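Local atomic coordinates of ribosome-inactivating protein 3 (Zea mays, PDB entry 2PQG), a protein that belongs to the plant ribosome-inactivating proteins and pairs an N-terminal mixed beta sheet with a largely helical remainder of the chain. Residues Y13-A17 with V197-F201; F6-A11 with R125-T129; W220-K225 with V256-Q262; E186-F190 with Q216-W220; W102-G106 with T173-L177. All coordinates share one frame; numbering follows the deposited sequence.

Contact 1 (Y13-A17 with V197-F201); sequences YPYSA and VDAGF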
# COMPACT_ATOMS: atom_id res chain seq x y z
N TYR A 13 -14.41 10.56 11.19
CA TYR A 13 -13.35 9.62 11.56
C TYR A 13 -12.10 9.96 10.75
O TYR A 13 -11.95 9.52 9.60
CB TYR A 13 -13.78 8.17 11.26
CG TYR A 13 -12.91 7.10 11.90
CD1 TYR A 13 -11.56 7.33 12.16
CD2 TYR A 13 -13.43 5.84 12.19
CE1 TYR A 13 -10.75 6.34 12.70
CE2 TYR A 13 -12.62 4.84 12.73
CZ TYR A 13 -11.28 5.10 12.98
OH TYR A 13 -10.45 4.12 13.47
N PRO A 14 -11.17 10.74 11.34
CA PRO A 14 -9.95 11.12 10.63
C PRO A 14 -8.99 10.00 10.26
O PRO A 14 -8.82 9.03 11.00
CB PRO A 14 -9.32 12.15 11.58
CG PRO A 14 -9.77 11.68 12.94
CD PRO A 14 -11.20 11.30 12.71
N TYR A 15 -8.37 10.14 9.10
CA TYR A 15 -7.41 9.17 8.60
C TYR A 15 -6.30 8.96 9.64
O TYR A 15 -5.86 7.83 9.87
CB TYR A 15 -6.82 9.67 7.27
CG TYR A 15 -5.61 8.92 6.77
CD1 TYR A 15 -5.73 7.66 6.17
CD2 TYR A 15 -4.33 9.48 6.86
CE1 TYR A 15 -4.62 6.98 5.67
CE2 TYR A 15 -3.21 8.81 6.37
CZ TYR A 15 -3.36 7.56 5.77
OH TYR A 15 -2.26 6.91 5.26
N SER A 16 -5.85 10.05 10.27
CA SER A 16 -4.78 9.98 11.28
C SER A 16 -5.15 9.07 12.44
O SER A 16 -4.28 8.43 13.04
CB SER A 16 -4.49 11.38 11.82
OG SER A 16 -5.67 11.95 12.37
N ALA A 17 -6.44 9.02 12.75
CA ALA A 17 -6.95 8.20 13.83
C ALA A 17 -6.81 6.72 13.47
O ALA A 17 -6.39 5.90 14.29
CB ALA A 17 -8.40 8.53 14.08
N VAL A 197 -0.90 12.40 3.78
CA VAL A 197 -2.21 11.91 3.41
C VAL A 197 -3.28 12.41 4.38
O VAL A 197 -4.42 12.65 3.96
CB VAL A 197 -2.28 10.37 3.36
CG1 VAL A 197 -3.72 9.92 3.08
CG2 VAL A 197 -1.35 9.85 2.29
N ASP A 198 -2.94 12.57 5.66
CA ASP A 198 -3.94 13.04 6.62
C ASP A 198 -4.19 14.51 6.45
O ASP A 198 -5.33 14.97 6.57
CB ASP A 198 -3.53 12.79 8.07
CG ASP A 198 -4.62 13.23 9.05
OD1 ASP A 198 -5.71 12.62 9.06
OD2 ASP A 198 -4.39 14.20 9.80
N ALA A 199 -3.14 15.26 6.18
CA ALA A 199 -3.29 16.70 6.01
C ALA A 199 -4.25 17.04 4.87
O ALA A 199 -5.06 17.96 5.00
CB ALA A 199 -1.94 17.34 5.76
N GLY A 200 -4.19 16.30 3.76
CA GLY A 200 -5.08 16.61 2.66
C GLY A 200 -6.17 15.58 2.41
O GLY A 200 -6.81 15.58 1.36
N PHE A 201 -6.41 14.72 3.39
CA PHE A 201 -7.41 13.67 3.25
C PHE A 201 -8.82 14.12 2.87
O PHE A 201 -9.54 13.37 2.21
CB PHE A 201 -7.47 12.84 4.53
CG PHE A 201 -8.07 11.48 4.33
CD1 PHE A 201 -9.30 11.15 4.91
CD2 PHE A 201 -7.41 10.52 3.58
CE1 PHE A 201 -9.84 9.90 4.75
CE2 PHE A 201 -7.95 9.26 3.41
CZ PHE A 201 -9.17 8.94 4.00
O HOH W 1 -8.71 13.09 8.26
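With CG of Phe201 anti to its backbone N (chi1 -159°), the phenylalanine ring swings under Tyr15 CB, while the matching torsion of Tyr15 (chi1 168°) directs the tyrosine ring toward Val197. The contact is a meeting of helix ends in the ribosome-inactivating protein fold: the first turn of helix 15-27, with Pro14 at the N-cap position, packs against the last turn of helix 191-199. Tyr15 CB makes a CH-pi contact with Phe201, 3.6 Å from its ring centroid and nearly above the centre. The two rings are close to parallel, with planes at 22°, but offset, with little overlap. Val197 crosses the tyrosine at about a right angle and places CG1 over one ring face near the rim, 3.5 Å from Tyr15 CE2. The phenol oxygen is hydrogen-bonded to Met183 O of helix 171-189, which fixes the far end of the ring. The polar side rests on Asp198, whose OD1 accepts a bent hydrogen bond of 2.8 Å from Ser16 N, arriving from above the carboxylate plane. OD1 has a second partner in a bridging water, which donates to it and accepts from Tyr15 N, both at 3.1 Å.

Contact 2 (F6-A11 with R125-T129); sequences FPVEDA and RAEMT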
# COMPACT_ATOMS: atom_id res chain seq x y z
N PHE A 6 -12.12 0.59 8.80
CA PHE A 6 -12.12 2.01 8.54
C PHE A 6 -13.37 2.42 7.73
O PHE A 6 -13.56 1.97 6.60
CB PHE A 6 -10.87 2.45 7.77
CG PHE A 6 -10.76 3.94 7.62
CD1 PHE A 6 -10.45 4.50 6.40
CD2 PHE A 6 -11.03 4.77 8.70
CE1 PHE A 6 -10.41 5.89 6.25
CE2 PHE A 6 -10.99 6.16 8.56
CZ PHE A 6 -10.68 6.72 7.33
N PRO A 7 -14.25 3.26 8.31
CA PRO A 7 -15.48 3.74 7.68
C PRO A 7 -15.10 4.88 6.74
O PRO A 7 -15.28 6.06 7.07
CB PRO A 7 -16.33 4.19 8.86
CG PRO A 7 -15.28 4.65 9.86
CD PRO A 7 -14.15 3.69 9.72
N VAL A 8 -14.58 4.53 5.58
CA VAL A 8 -14.09 5.52 4.63
C VAL A 8 -14.91 6.81 4.70
O VAL A 8 -14.39 7.86 5.07
CB VAL A 8 -14.12 4.99 3.18
CG1 VAL A 8 -13.37 5.93 2.25
CG2 VAL A 8 -13.52 3.59 3.12
N GLU A 9 -16.18 6.71 4.34
CA GLU A 9 -16.99 7.88 4.08
C GLU A 9 -17.32 8.72 5.29
O GLU A 9 -17.78 9.85 5.16
CB GLU A 9 -18.28 7.46 3.37
CG GLU A 9 -18.10 7.03 1.92
CD GLU A 9 -19.41 7.05 1.14
OE1 GLU A 9 -19.86 8.15 0.77
OE2 GLU A 9 -19.99 5.97 0.92
N ASP A 10 -17.07 8.16 6.47
CA ASP A 10 -17.33 8.85 7.71
C ASP A 10 -16.37 10.02 7.91
O ASP A 10 -15.28 9.85 8.45
CB ASP A 10 -17.21 7.90 8.89
CG ASP A 10 -17.54 8.57 10.20
OD1 ASP A 10 -17.91 9.77 10.16
OD2 ASP A 10 -17.44 7.91 11.25
N ALA A 11 -16.80 11.20 7.48
CA ALA A 11 -16.00 12.41 7.59
C ALA A 11 -15.54 12.73 9.01
O ALA A 11 -14.53 13.42 9.19
CB ALA A 11 -16.78 13.57 7.03
N ARG A 125 -9.87 10.98 0.84
CA ARG A 125 -10.99 10.16 1.29
C ARG A 125 -11.88 9.83 0.10
O ARG A 125 -12.26 8.68 -0.10
CB ARG A 125 -11.79 10.91 2.36
CG ARG A 125 -12.92 10.12 2.96
CD ARG A 125 -13.82 11.02 3.79
NE ARG A 125 -13.14 11.57 4.96
CZ ARG A 125 -12.80 10.86 6.03
NH1 ARG A 125 -12.19 11.45 7.05
NH2 ARG A 125 -13.09 9.56 6.10
N ALA A 126 -12.19 10.84 -0.71
CA ALA A 126 -13.03 10.62 -1.89
C ALA A 126 -12.36 9.60 -2.81
O ALA A 126 -13.03 8.75 -3.40
CB ALA A 126 -13.27 11.93 -2.63
N GLU A 127 -11.04 9.70 -2.92
CA GLU A 127 -10.24 8.80 -3.75
C GLU A 127 -10.30 7.38 -3.20
O GLU A 127 -10.32 6.41 -3.95
CB GLU A 127 -8.78 9.26 -3.78
CG GLU A 127 -8.52 10.61 -4.44
CD GLU A 127 -8.62 10.56 -5.96
OE1 GLU A 127 -8.60 9.44 -6.53
OE2 GLU A 127 -8.71 11.65 -6.58
N MET A 128 -10.33 7.26 -1.87
CA MET A 128 -10.41 5.95 -1.23
C MET A 128 -11.83 5.37 -1.33
O MET A 128 -12.01 4.15 -1.42
CB MET A 128 -9.98 6.04 0.23
CG MET A 128 -9.88 4.68 0.91
SD MET A 128 -9.41 4.79 2.66
CE MET A 128 -7.66 5.07 2.58
N THR A 129 -12.83 6.25 -1.31
CA THR A 129 -14.23 5.83 -1.42
C THR A 129 -14.48 5.18 -2.79
O THR A 129 -15.07 4.11 -2.87
CB THR A 129 -15.20 7.03 -1.22
OG1 THR A 129 -15.04 7.55 0.10
CG2 THR A 129 -16.65 6.59 -1.42
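Arg125, at the start of helix 125-135, reaches into the type I beta turn Pro7-Asp10 that follows strand 2-7, an edge strand of the mixed sheet. Its chain bends at chi3 (-65°), turning the guanidinium back along the turn so that its edge meets Val8 O. The hydrogen bond from Arg125 NH2 to Val8 O is modelled at only 2.4 Å, and that length is doubtful. Ala11 CA lies over the centre of the guanidinium on one face, and Arg125 NH2 comes within 3.9 Å of Phe6 CZ, with the two planes turned by 41°. Outside the contact, NE bonds to Asn202 OD1 and NH1 to Tyr13 O, so all three nitrogens of the group have an acceptor. One turn on, Met128 brings SD into the plane of the Phe6 ring at its edge, 3.9 Å from Phe6 CE1, a Met-aromatic contact. Its CG also packs against Val8 CG1 at 3.9 Å, while Leu180 and Met183 of helix 171-189 touch the methionine as well. Thr129 finishes the segment: its hydroxyl OG1 is 3.2 Å from Val8 CG1, and its methyl CG2 crosses the Glu9 side chain to lie 3.7 Å from Glu9 CG.

Contact 3 (W220-K225 with V256-Q262); sequences WDRISK and VALVKNQ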
# COMPACT_ATOMS: atom_id res chain seq x y z
N TRP A 220 12.10 1.89 1.19
CA TRP A 220 11.79 1.45 2.54
C TRP A 220 12.78 0.44 3.10
O TRP A 220 13.14 0.51 4.28
CB TRP A 220 10.40 0.83 2.59
CG TRP A 220 9.96 0.45 3.97
CD1 TRP A 220 9.77 1.30 5.02
CD2 TRP A 220 9.64 -0.86 4.44
NE1 TRP A 220 9.34 0.60 6.12
CE2 TRP A 220 9.23 -0.72 5.79
CE3 TRP A 220 9.61 -2.13 3.86
CZ2 TRP A 220 8.85 -1.83 6.58
CZ3 TRP A 220 9.22 -3.23 4.65
CH2 TRP A 220 8.84 -3.06 5.99
N ASP A 221 13.18 -0.51 2.26
CA ASP A 221 14.12 -1.56 2.67
C ASP A 221 15.46 -0.98 2.98
O ASP A 221 16.14 -1.39 3.92
CB ASP A 221 14.32 -2.59 1.56
CG ASP A 221 13.13 -3.48 1.36
OD1 ASP A 221 13.25 -4.47 0.61
OD2 ASP A 221 12.07 -3.18 1.95
N ARG A 222 15.85 -0.03 2.15
CA ARG A 222 17.13 0.59 2.31
C ARG A 222 17.20 1.45 3.54
O ARG A 222 18.19 1.39 4.27
CB ARG A 222 17.48 1.40 1.08
CG ARG A 222 18.94 1.69 1.03
CD ARG A 222 19.38 1.88 -0.38
NE ARG A 222 19.28 3.27 -0.80
CZ ARG A 222 19.28 3.65 -2.07
NH1 ARG A 222 19.37 2.73 -3.02
NH2 ARG A 222 19.20 4.94 -2.38
N ILE A 223 16.18 2.26 3.79
CA ILE A 223 16.25 3.08 4.99
C ILE A 223 16.02 2.22 6.23
O ILE A 223 16.33 2.63 7.34
CB ILE A 223 15.32 4.34 4.93
CG1 ILE A 223 14.58 4.51 6.25
CG2 ILE A 223 14.43 4.31 3.71
CD1 ILE A 223 14.81 5.85 6.86
N SER A 224 15.51 1.01 6.04
CA SER A 224 15.33 0.10 7.16
C SER A 224 16.70 -0.46 7.50
O SER A 224 17.04 -0.61 8.67
CB SER A 224 14.38 -1.04 6.80
OG SER A 224 13.04 -0.59 6.80
N LYS A 225 17.50 -0.76 6.48
CA LYS A 225 18.85 -1.27 6.69
C LYS A 225 19.70 -0.20 7.38
O LYS A 225 20.46 -0.49 8.30
CB LYS A 225 19.49 -1.67 5.36
CG LYS A 225 18.83 -2.89 4.71
CD LYS A 225 19.56 -3.40 3.47
CE LYS A 225 18.99 -4.75 3.06
NZ LYS A 225 19.81 -5.46 2.05
N VAL A 256 10.25 7.40 8.49
CA VAL A 256 9.76 6.03 8.62
C VAL A 256 9.23 5.82 10.03
O VAL A 256 9.82 6.27 11.01
CB VAL A 256 10.85 4.98 8.33
CG1 VAL A 256 11.04 4.83 6.83
CG2 VAL A 256 12.15 5.40 8.99
N ALA A 257 8.10 5.12 10.12
CA ALA A 257 7.47 4.85 11.41
C ALA A 257 7.78 3.43 11.85
O ALA A 257 8.00 3.19 13.03
CB ALA A 257 5.95 5.05 11.30
N LEU A 258 7.82 2.50 10.91
CA LEU A 258 8.12 1.11 11.22
C LEU A 258 9.19 0.56 10.27
O LEU A 258 9.05 0.65 9.05
CB LEU A 258 6.86 0.26 11.10
CG LEU A 258 5.67 0.66 11.97
CD1 LEU A 258 4.42 -0.06 11.47
CD2 LEU A 258 5.95 0.32 13.43
N VAL A 259 10.26 -0.01 10.83
CA VAL A 259 11.32 -0.55 9.99
C VAL A 259 11.27 -2.04 9.79
O VAL A 259 10.81 -2.80 10.64
CB VAL A 259 12.72 -0.20 10.53
CG1 VAL A 259 12.88 1.30 10.58
CG2 VAL A 259 12.92 -0.83 11.90
N LYS A 260 11.76 -2.44 8.62
CA LYS A 260 11.83 -3.83 8.21
C LYS A 260 12.94 -4.54 9.00
O LYS A 260 14.09 -4.09 9.02
CB LYS A 260 12.12 -3.86 6.72
CG LYS A 260 12.01 -5.21 6.08
CD LYS A 260 11.93 -5.02 4.58
CE LYS A 260 11.89 -6.33 3.84
NZ LYS A 260 12.23 -7.45 4.74
N ASN A 261 12.56 -5.64 9.65
CA ASN A 261 13.49 -6.42 10.45
C ASN A 261 14.61 -7.01 9.62
O ASN A 261 14.37 -7.78 8.69
CB ASN A 261 12.75 -7.58 11.14
CG ASN A 261 13.48 -8.08 12.38
OD1 ASN A 261 14.72 -8.07 12.46
ND2 ASN A 261 12.70 -8.53 13.37
N GLN A 262 15.85 -6.65 9.98
CA GLN A 262 17.01 -7.17 9.28
C GLN A 262 17.35 -8.56 9.84
O GLN A 262 17.94 -9.39 9.15
CB GLN A 262 18.20 -6.23 9.45
CG GLN A 262 18.13 -5.02 8.54
CD GLN A 262 17.15 -5.19 7.38
OE1 GLN A 262 16.02 -4.71 7.45
NE2 GLN A 262 17.58 -5.88 6.33
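Ser224, in the first turns of helix 220-232, comes within 5.0 Å of Val259, CA to CA, where the irregular segment 256-262 passes alongside the helix. The serine OG works in both directions: it donates to Trp220 O one turn earlier, at 2.8 Å, and accepts from Lys260 N at 2.9 Å in a nearly straight bond (170°). A second bond is made by the indole, whose NE1 donates to Leu258 O at 2.9 Å; the acceptor lies close to the ring plane. With that edge tied, Lys260 crosses the tryptophan at about a right angle and sets CB over the six-membered ring, 3.8 Å from its centroid, in a CH-pi contact. Further along the lysine, CD approaches both Trp220 CZ3 and Asp221 OD2, after which a bend at chi4 (-12°) leads the amine away toward Glu44, a long and weak ion pair. On the apolar side Ile223 and Val256 meet tip to tip, Ile223 CD1 lying 3.4 Å from Val256 CG2. The indole N-H, the serine hydroxyl and this apolar pair together hold the irregular C-terminal segment along the start of helix 220-232 in the ribosome-inactivating protein fold.

Contact 4 (E186-F190 with Q216-W220); sequences EGLRF and QVQKW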
# COMPACT_ATOMS: atom_id res chain seq x y z
N GLU A 186 1.81 2.00 2.80
CA GLU A 186 2.84 3.02 2.90
C GLU A 186 2.48 4.07 3.94
O GLU A 186 3.36 4.74 4.48
CB GLU A 186 3.08 3.65 1.52
CG GLU A 186 3.48 2.63 0.48
CD GLU A 186 4.87 2.02 0.71
OE1 GLU A 186 5.36 2.06 1.85
OE2 GLU A 186 5.47 1.48 -0.25
N GLY A 187 1.19 4.21 4.22
CA GLY A 187 0.77 5.16 5.23
C GLY A 187 1.21 4.62 6.58
O GLY A 187 1.59 5.38 7.48
N LEU A 188 1.16 3.29 6.73
CA LEU A 188 1.55 2.64 7.97
C LEU A 188 3.08 2.62 8.15
O LEU A 188 3.59 2.86 9.25
CB LEU A 188 1.00 1.20 8.00
CG LEU A 188 -0.52 0.97 8.05
CD1 LEU A 188 -0.82 -0.50 7.81
CD2 LEU A 188 -1.10 1.42 9.38
N ARG A 189 3.80 2.34 7.07
CA ARG A 189 5.26 2.31 7.10
C ARG A 189 5.89 3.68 7.35
O ARG A 189 6.79 3.82 8.18
CB ARG A 189 5.81 1.79 5.78
CG ARG A 189 5.68 0.32 5.51
CD ARG A 189 6.12 0.07 4.08
NE ARG A 189 6.11 -1.34 3.73
CZ ARG A 189 6.51 -1.81 2.56
NH1 ARG A 189 6.94 -0.98 1.62
NH2 ARG A 189 6.49 -3.12 2.32
N PHE A 190 5.45 4.68 6.60
CA PHE A 190 6.01 6.02 6.69
C PHE A 190 5.12 7.05 7.34
O PHE A 190 3.98 7.24 6.91
CB PHE A 190 6.36 6.54 5.29
CG PHE A 190 7.31 5.68 4.53
CD1 PHE A 190 6.88 4.52 3.90
CD2 PHE A 190 8.65 6.03 4.45
CE1 PHE A 190 7.77 3.72 3.18
CE2 PHE A 190 9.55 5.24 3.74
CZ PHE A 190 9.11 4.08 3.11
N GLN A 216 11.77 8.03 -1.44
CA GLN A 216 12.12 7.46 -0.15
C GLN A 216 11.20 6.28 0.11
O GLN A 216 11.64 5.24 0.59
CB GLN A 216 11.92 8.50 0.94
CG GLN A 216 12.56 9.81 0.62
CD GLN A 216 12.26 10.83 1.67
OE1 GLN A 216 11.09 11.20 1.88
NE2 GLN A 216 13.29 11.30 2.36
N VAL A 217 9.93 6.47 -0.20
CA VAL A 217 8.93 5.43 -0.02
C VAL A 217 9.38 4.15 -0.73
O VAL A 217 9.23 3.05 -0.19
CB VAL A 217 7.56 5.86 -0.59
CG1 VAL A 217 6.64 4.65 -0.72
CG2 VAL A 217 6.92 6.88 0.32
N GLN A 218 9.92 4.32 -1.93
CA GLN A 218 10.37 3.18 -2.72
C GLN A 218 11.65 2.57 -2.19
O GLN A 218 12.08 1.54 -2.68
CB GLN A 218 10.56 3.59 -4.17
CG GLN A 218 9.26 3.85 -4.91
CD GLN A 218 9.47 4.00 -6.41
OE1 GLN A 218 9.72 5.09 -6.91
NE2 GLN A 218 9.39 2.88 -7.12
N LYS A 219 12.26 3.20 -1.19
CA LYS A 219 13.50 2.69 -0.62
C LYS A 219 13.33 2.26 0.83
O LYS A 219 14.29 2.25 1.61
CB LYS A 219 14.62 3.74 -0.72
CG LYS A 219 15.19 3.90 -2.12
CD LYS A 219 15.83 2.61 -2.58
CE LYS A 219 16.48 2.76 -3.95
NZ LYS A 219 15.49 2.94 -5.05
N TRP A 220 12.10 1.89 1.19
CA TRP A 220 11.79 1.45 2.54
C TRP A 220 12.78 0.44 3.10
O TRP A 220 13.14 0.51 4.28
CB TRP A 220 10.40 0.83 2.59
CG TRP A 220 9.96 0.45 3.97
CD1 TRP A 220 9.77 1.30 5.02
CD2 TRP A 220 9.64 -0.86 4.44
NE1 TRP A 220 9.34 0.60 6.12
CE2 TRP A 220 9.23 -0.72 5.79
CE3 TRP A 220 9.61 -2.13 3.86
CZ2 TRP A 220 8.85 -1.83 6.58
CZ3 TRP A 220 9.22 -3.23 4.65
CH2 TRP A 220 8.84 -3.06 5.99
O HOH W 2 7.90 0.43 -1.14
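The guanidinium of Arg189 lies flat on Trp220, with planes only 5° apart and Arg189 CZ 3.4 Å above Trp220 CE3. Stacking is joined by a cation-pi contact to the six-membered ring and by a CH-pi contact from Arg189 CD, 3.6 Å from the centroid of the five-membered ring. The indole thus has the guanidinium and methylenes of Arg189 on one face and the methylenes of Lys260 on the opposite one. Phe190 meets the same indole in an offset edge-to-face pair: planes at 61°, centroids 5.1 Å apart, and Phe190 CZ 3.4 Å from Trp220 CD1. Over one face of Phe190 sits Val217 CG2, and Glu186 O lies at its edge. The extended arginine chain, straight from CG to NE (chi3 177°), lets the guanidinium reach across the ring. Here the C-terminal end of helix 171-189 faces the type I beta turn Val217-Trp220, which joins helix 211-217 to helix 220-232; as in relatives of this family, the Glu186 and Arg189 pair of helix 171-189 and Trp220 probably lie by the active-site cleft. Arg189 NH1 forms a long salt bridge with Glu186 OE2, at 3.4 Å, its hydrogen bond to OE1 being weak, and NH2 bonds to Asn71 O. Glu186 OE2 also touches Val217 CG1 at 3.4 Å. A water donates to Glu186 OE2 at 2.8 Å and to Val217 O at 3.1 Å.

Contact 5 (W102-G106 with T173-L177); sequences WLGFG and TKSKL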
# COMPACT_ATOMS: atom_id res chain seq x y z
N TRP A 102 -5.93 -15.05 -9.37
CA TRP A 102 -4.76 -14.26 -9.73
C TRP A 102 -5.21 -12.98 -10.45
O TRP A 102 -6.01 -13.05 -11.38
CB TRP A 102 -3.83 -15.06 -10.64
CG TRP A 102 -3.01 -16.13 -9.95
CD1 TRP A 102 -2.95 -17.46 -10.29
CD2 TRP A 102 -2.09 -15.94 -8.86
NE1 TRP A 102 -2.06 -18.11 -9.47
CE2 TRP A 102 -1.53 -17.21 -8.57
CE3 TRP A 102 -1.72 -14.84 -8.08
CZ2 TRP A 102 -0.58 -17.40 -7.56
CZ3 TRP A 102 -0.77 -15.03 -7.06
CH2 TRP A 102 -0.23 -16.31 -6.80
N LEU A 103 -4.69 -11.84 -10.02
CA LEU A 103 -5.02 -10.57 -10.65
C LEU A 103 -4.36 -10.52 -12.03
O LEU A 103 -4.83 -9.83 -12.94
CB LEU A 103 -4.56 -9.39 -9.78
CG LEU A 103 -5.50 -8.96 -8.64
CD1 LEU A 103 -4.83 -7.97 -7.67
CD2 LEU A 103 -6.74 -8.32 -9.26
N GLY A 104 -3.28 -11.27 -12.20
CA GLY A 104 -2.59 -11.29 -13.48
C GLY A 104 -1.36 -10.40 -13.49
O GLY A 104 -0.51 -10.51 -14.37
N PHE A 105 -1.28 -9.50 -12.51
CA PHE A 105 -0.14 -8.59 -12.41
C PHE A 105 0.36 -8.62 -10.97
O PHE A 105 -0.36 -9.08 -10.08
CB PHE A 105 -0.55 -7.18 -12.83
CG PHE A 105 -1.82 -6.68 -12.19
CD1 PHE A 105 -1.77 -5.91 -11.03
CD2 PHE A 105 -3.06 -6.97 -12.75
CE1 PHE A 105 -2.93 -5.43 -10.45
CE2 PHE A 105 -4.24 -6.50 -12.17
CZ PHE A 105 -4.17 -5.73 -11.02
N GLY A 106 1.58 -8.14 -10.74
CA GLY A 106 2.13 -8.15 -9.39
C GLY A 106 1.88 -6.87 -8.61
O GLY A 106 1.30 -5.92 -9.13
N THR A 173 -8.30 -1.19 -12.28
CA THR A 173 -8.01 -1.89 -11.05
C THR A 173 -6.60 -1.52 -10.56
O THR A 173 -6.41 -1.19 -9.39
CB THR A 173 -8.10 -3.42 -11.25
OG1 THR A 173 -9.45 -3.79 -11.53
CG2 THR A 173 -7.64 -4.15 -10.01
N LYS A 174 -5.61 -1.58 -11.44
CA LYS A 174 -4.25 -1.22 -11.03
C LYS A 174 -4.23 0.16 -10.40
O LYS A 174 -3.48 0.43 -9.47
CB LYS A 174 -3.30 -1.22 -12.22
CG LYS A 174 -3.04 -2.57 -12.81
CD LYS A 174 -1.91 -2.47 -13.81
CE LYS A 174 -1.89 -3.67 -14.72
NZ LYS A 174 -1.14 -3.33 -15.96
N SER A 175 -5.06 1.05 -10.94
CA SER A 175 -5.14 2.42 -10.48
C SER A 175 -5.72 2.53 -9.08
O SER A 175 -5.17 3.23 -8.23
CB SER A 175 -5.97 3.24 -11.46
OG SER A 175 -6.16 4.55 -10.99
N LYS A 176 -6.84 1.85 -8.84
CA LYS A 176 -7.50 1.86 -7.55
C LYS A 176 -6.64 1.15 -6.49
O LYS A 176 -6.57 1.57 -5.33
CB LYS A 176 -8.86 1.20 -7.66
CG LYS A 176 -9.81 1.94 -8.62
CD LYS A 176 -10.05 3.36 -8.11
CE LYS A 176 -11.00 4.16 -8.98
NZ LYS A 176 -10.30 4.78 -10.13
N LEU A 177 -5.96 0.09 -6.91
CA LEU A 177 -5.11 -0.66 -6.00
C LEU A 177 -3.89 0.12 -5.52
O LEU A 177 -3.55 0.05 -4.34
CB LEU A 177 -4.67 -1.98 -6.63
CG LEU A 177 -5.71 -3.11 -6.52
CD1 LEU A 177 -5.21 -4.37 -7.20
CD2 LEU A 177 -6.01 -3.37 -5.05
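The helical bond from Leu177 N to Thr173 O, 2.8 Å long, sets these two side chains one turn apart on the side of helix 171-189 that receives Leu103 and Phe105. No hydrogen bond crosses the contact, which is apolar at its centre. Phe105 carries most of it: CG stands between the backbone N and the carbonyl carbon (chi1 49°), and the ring is thereby turned onto the helix. Lys174 lays its extended chain obliquely over one face, with CG 3.8 Å from the ring centroid in a CH-pi contact and CE 3.9 Å from Phe105 CG. The amine NZ is too distant for more than a weak cation-pi attraction and forms its salt bridge with Asp168. Leu103 CB covers the opposite face. Around the rim, the Thr173 methyl CG2 lies in the plane, 3.9 Å from Phe105 CZ, and Leu177 CD1 is 4.1 Å from Phe105 CE1. Leu103 and Leu177 meet tip to tip, CD1 to CD1 at 3.7 Å. Backbone bonds of Leu103 with Glu86 and Phe105 with Gly88 tie the loop to the end of strand 84-86, while Leu135 of helix 125-135 and Leu112 of helix 109-112 close in from the neighbouring helices.

Overall arrangement
From the N terminus, contact 2 opens first, at the end of strand 2-7, and closes on helix 125-135. Contact 1 opens a few residues later and closes at the end of helix 191-199, so the two cross; they also touch, Arg125 bonding to both Tyr13 and Phe201. Contact 5 lies wholly within the span of contact 1 but crosses contact 2, joining the loop after strand 101-102 to helix 171-189. The other end of that helix enters contact 4, which crosses contact 1 and ends at Trp220. Contact 3 follows in series from this shared tryptophan and brings in the C-terminal segment, whose backbone also bonds to Arg189 O. Helix 171-189 thus serves contact 5 near its start and contact 4 at its end.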